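Long-range contact in putative metallopeptidase (Corynebacterium diphtheriae, PDB 3QOC), which is probably a metal-dependent aminopeptidase of the M24 family, represented here by its creatinase/prolidase-like N-terminal domain: residues K97-A103 with D121-V127. Sequence-based numbering, arbitrary orientation.
Sequences KRVGFEA and DVELIPV
Strands 97-102 and 122-127 run parallel in register, Lys-97 beside Val-122 through Glu-102 beside Val-127, their axes 4.5 Å apart at closest approach and inclined by 35°. Odd-numbered residues of 97-103 make all seven backbone hydrogen bonds: Lys-97 N to Asp-121 O (3.2 Å), Glu-123 N to Lys-97 O (2.9 Å), Val-99 N to Glu-123 O (2.8 Å), Ile-125 N to Val-99 O (2.8 Å), Phe-101 N to Ile-125 O (3.0 Å), Val-127 N to Phe-101 O (3.0 Å) and Ala-103 N to Val-127 O (3.0 Å). Phe-101 buries most; its p rotamer lays the ring across the neighbouring strand, where Pro-126 CA forms a CH-pi contact 3.9 Å from the ring centroid and Leu-124 CB lies 3.9 Å from Phe-101 CE2. Helix 108-117 packs on this face through Cys-111 and Leu-114. On the opposite face Ile-125 CD1 lies over the Arg-98 guanidinium, 3.8 Å from Arg-98 NH2; Arg-98 NH1 forms a salt bridge to Glu-123 OE1 (3.4 Å), while Arg-98 NE hydrogen-bonds to Arg-25 O. Gly-100 leaves room there for Val-127 CG2, 3.8 Å from Gly-100 CA. With helix 108-117 as the connection, the pair forms a beta-alpha-beta crossover at one edge of the domain's mixed sheet.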
ATOM      1  N   LYS A  97      -1.372  -9.682  11.737  1.00 33.01           N
ATOM      2  CA  LYS A  97      -0.550  -9.100  10.663  1.00 33.39           C
ATOM      3  C   LYS A  97       0.181  -7.920  11.270  1.00 32.05           C
ATOM      4  O   LYS A  97      -0.428  -7.126  12.003  1.00 31.32           O
ATOM      5  CB  LYS A  97      -1.436  -8.647   9.476  1.00 32.95           C
ATOM      6  CG  LYS A  97      -0.831  -8.649   8.010  1.00 39.17           C
ATOM      7  CD  LYS A  97      -1.054  -9.986   7.239  1.00 46.17           C
ATOM      8  CE  LYS A  97      -1.475  -9.816   5.714  1.00 52.32           C
ATOM      9  NZ  LYS A  97      -0.397  -9.969   4.574  1.00 53.82           N
ATOM     10  N   ARG A  98       1.479  -7.815  10.973  1.00 28.96           N
ATOM     11  CA  ARG A  98       2.259  -6.638  11.231  1.00 27.80           C
ATOM     12  C   ARG A  98       2.339  -5.842   9.962  1.00 26.50           C
ATOM     13  O   ARG A  98       2.841  -6.316   8.915  1.00 24.84           O
ATOM     14  CB  ARG A  98       3.646  -7.006  11.738  1.00 28.38           C
ATOM     15  CG  ARG A  98       3.580  -7.802  13.062  1.00 31.73           C
ATOM     16  CD  ARG A  98       4.910  -8.456  13.501  1.00 35.59           C
ATOM     17  NE  ARG A  98       6.037  -7.497  13.494  1.00 39.60           N
ATOM     18  CZ  ARG A  98       6.474  -6.735  14.523  1.00 43.58           C
ATOM     19  NH1 ARG A  98       5.907  -6.772  15.758  1.00 42.97           N
ATOM     20  NH2 ARG A  98       7.517  -5.901  14.299  1.00 42.62           N
ATOM     21  N   VAL A  99       1.806  -4.621  10.042  1.00 24.12           N
ATOM     22  CA  VAL A  99       1.684  -3.749   8.873  1.00 22.65           C
ATOM     23  C   VAL A  99       2.558  -2.526   9.091  1.00 21.06           C
ATOM     24  O   VAL A  99       2.314  -1.768  10.025  1.00 21.13           O
ATOM     25  CB  VAL A  99       0.263  -3.305   8.653  1.00 22.12           C
ATOM     26  CG1 VAL A  99       0.197  -2.344   7.430  1.00 24.04           C
ATOM     27  CG2 VAL A  99      -0.579  -4.498   8.416  1.00 22.92           C
ATOM     28  N   GLY A 100       3.599  -2.394   8.289  1.00 20.02           N
ATOM     29  CA  GLY A 100       4.483  -1.230   8.330  1.00 21.19           C
ATOM     30  C   GLY A 100       3.813   0.008   7.723  1.00 20.90           C
ATOM     31  O   GLY A 100       2.949  -0.144   6.887  1.00 21.68           O
ATOM     32  N   PHE A 101       4.234   1.213   8.131  1.00 20.57           N
ATOM     33  CA  PHE A 101       3.785   2.452   7.548  1.00 19.63           C
ATOM     34  C   PHE A 101       4.913   3.429   7.416  1.00 19.22           C
ATOM     35  O   PHE A 101       5.918   3.301   8.076  1.00 20.22           O
ATOM     36  CB  PHE A 101       2.576   3.075   8.321  1.00 20.09           C
ATOM     37  CG  PHE A 101       2.899   3.503   9.697  1.00 22.09           C
ATOM     38  CD1 PHE A 101       3.267   4.818   9.957  1.00 28.21           C
ATOM     39  CD2 PHE A 101       2.770   2.625  10.764  1.00 25.82           C
ATOM     40  CE1 PHE A 101       3.595   5.230  11.244  1.00 26.95           C
ATOM     41  CE2 PHE A 101       3.051   3.047  12.041  1.00 29.51           C
ATOM     42  CZ  PHE A 101       3.475   4.362  12.276  1.00 28.56           C
ATOM     43  N   GLU A 102       4.768   4.412   6.558  1.00 19.94           N
ATOM     44  CA  GLU A 102       5.865   5.282   6.286  1.00 21.69           C
ATOM     45  C   GLU A 102       5.910   6.391   7.376  1.00 22.50           C
ATOM     46  O   GLU A 102       5.276   7.466   7.281  1.00 22.15           O
ATOM     47  CB  GLU A 102       5.716   5.863   4.896  1.00 22.52           C
ATOM     48  CG  GLU A 102       5.703   4.853   3.835  1.00 25.20           C
ATOM     49  CD  GLU A 102       5.535   5.501   2.457  1.00 27.35           C
ATOM     50  OE1 GLU A 102       4.374   5.767   2.038  1.00 24.22           O
ATOM     51  OE2 GLU A 102       6.569   5.765   1.810  1.00 26.38           O
ATOM     52  N   ALA A 103       6.677   6.145   8.398  1.00 23.03           N
ATOM     53  CA  ALA A 103       6.591   6.998   9.600  1.00 24.80           C
ATOM     54  C   ALA A 103       7.235   8.370   9.328  1.00 25.26           C
ATOM     55  O   ALA A 103       6.939   9.341   9.980  1.00 23.95           O
ATOM     56  CB  ALA A 103       7.279   6.288  10.820  1.00 22.58           C
ATOM     57  N   ASP A 121      -6.028  -7.726  15.956  1.00 29.80           N
ATOM     58  CA  ASP A 121      -4.689  -8.331  15.837  1.00 30.94           C
ATOM     59  C   ASP A 121      -3.825  -7.809  14.694  1.00 29.48           C
ATOM     60  O   ASP A 121      -2.857  -8.464  14.264  1.00 29.00           O
ATOM     61  CB  ASP A 121      -4.811  -9.876  15.733  1.00 31.47           C
ATOM     62  CG  ASP A 121      -5.297 -10.494  17.054  1.00 34.69           C
ATOM     63  OD1 ASP A 121      -4.630 -10.195  18.079  1.00 34.66           O
ATOM     64  OD2 ASP A 121      -6.332 -11.234  17.047  1.00 37.95           O
ATOM     65  N   VAL A 122      -4.172  -6.645  14.195  1.00 28.49           N
ATOM     66  CA  VAL A 122      -3.308  -5.950  13.218  1.00 28.12           C
ATOM     67  C   VAL A 122      -2.484  -4.899  13.908  1.00 29.66           C
ATOM     68  O   VAL A 122      -3.008  -3.945  14.391  1.00 31.70           O
ATOM     69  CB  VAL A 122      -4.139  -5.279  12.117  1.00 26.87           C
ATOM     70  CG1 VAL A 122      -3.238  -4.565  11.030  1.00 25.35           C
ATOM     71  CG2 VAL A 122      -5.087  -6.336  11.404  1.00 27.74           C
ATOM     72  N   GLU A 123      -1.173  -5.040  13.916  1.00 31.44           N
ATOM     73  CA  GLU A 123      -0.310  -4.067  14.531  1.00 31.84           C
ATOM     74  C   GLU A 123       0.357  -3.164  13.468  1.00 30.69           C
ATOM     75  O   GLU A 123       0.921  -3.681  12.507  1.00 30.51           O
ATOM     76  CB  GLU A 123       0.726  -4.842  15.328  1.00 33.93           C
ATOM     77  CG  GLU A 123       1.696  -3.986  16.135  1.00 38.23           C
ATOM     78  CD  GLU A 123       2.654  -4.770  17.067  1.00 44.77           C
ATOM     79  OE1 GLU A 123       2.790  -6.046  16.969  1.00 48.14           O
ATOM     80  OE2 GLU A 123       3.242  -4.065  17.924  1.00 46.23           O
ATOM     81  N   LEU A 124       0.274  -1.836  13.640  1.00 29.14           N
ATOM     82  CA  LEU A 124       0.983  -0.861  12.801  1.00 29.52           C
ATOM     83  C   LEU A 124       2.370  -0.629  13.297  1.00 29.84           C
ATOM     84  O   LEU A 124       2.542  -0.362  14.470  1.00 32.96           O
ATOM     85  CB  LEU A 124       0.254   0.478  12.784  1.00 30.15           C
ATOM     86  CG  LEU A 124      -0.942   0.524  11.800  1.00 33.41           C
ATOM     87  CD1 LEU A 124      -1.737  -0.723  11.664  1.00 34.66           C
ATOM     88  CD2 LEU A 124      -1.907   1.649  12.202  1.00 36.73           C
ATOM     89  N   ILE A 125       3.362  -0.718  12.411  1.00 28.74           N
ATOM     90  CA  ILE A 125       4.759  -0.605  12.745  1.00 28.45           C
ATOM     91  C   ILE A 125       5.435   0.575  12.010  1.00 28.89           C
ATOM     92  O   ILE A 125       5.482   0.586  10.769  1.00 27.55           O
ATOM     93  CB  ILE A 125       5.523  -1.876  12.253  1.00 29.28           C
ATOM     94  CG1 ILE A 125       4.884  -3.189  12.793  1.00 29.95           C
ATOM     95  CG2 ILE A 125       6.978  -1.792  12.618  1.00 27.93           C
ATOM     96  CD1 ILE A 125       4.820  -3.220  14.308  1.00 29.72           C
ATOM     97  N   PRO A 126       6.028   1.518  12.755  1.00 29.65           N
ATOM     98  CA  PRO A 126       6.722   2.637  12.107  1.00 30.09           C
ATOM     99  C   PRO A 126       7.962   2.206  11.374  1.00 31.60           C
ATOM    100  O   PRO A 126       8.878   1.676  11.977  1.00 33.88           O
ATOM    101  CB  PRO A 126       7.098   3.574  13.285  1.00 31.94           C
ATOM    102  CG  PRO A 126       7.061   2.669  14.534  1.00 32.54           C
ATOM    103  CD  PRO A 126       5.974   1.652  14.239  1.00 29.90           C
ATOM    104  N   VAL A 127       8.011   2.436  10.077  1.00 31.81           N
ATOM    105  CA  VAL A 127       9.178   2.095   9.292  1.00 34.04           C
ATOM    106  C   VAL A 127       9.703   3.395   8.748  1.00 35.50           C
ATOM    107  O   VAL A 127       8.936   4.164   8.178  1.00 32.54           O
ATOM    108  CB  VAL A 127       8.771   1.174   8.135  1.00 33.86           C
ATOM    109  CG1 VAL A 127       9.943   0.865   7.236  1.00 35.21           C
ATOM    110  CG2 VAL A 127       8.105  -0.092   8.682  1.00 35.01           C
TER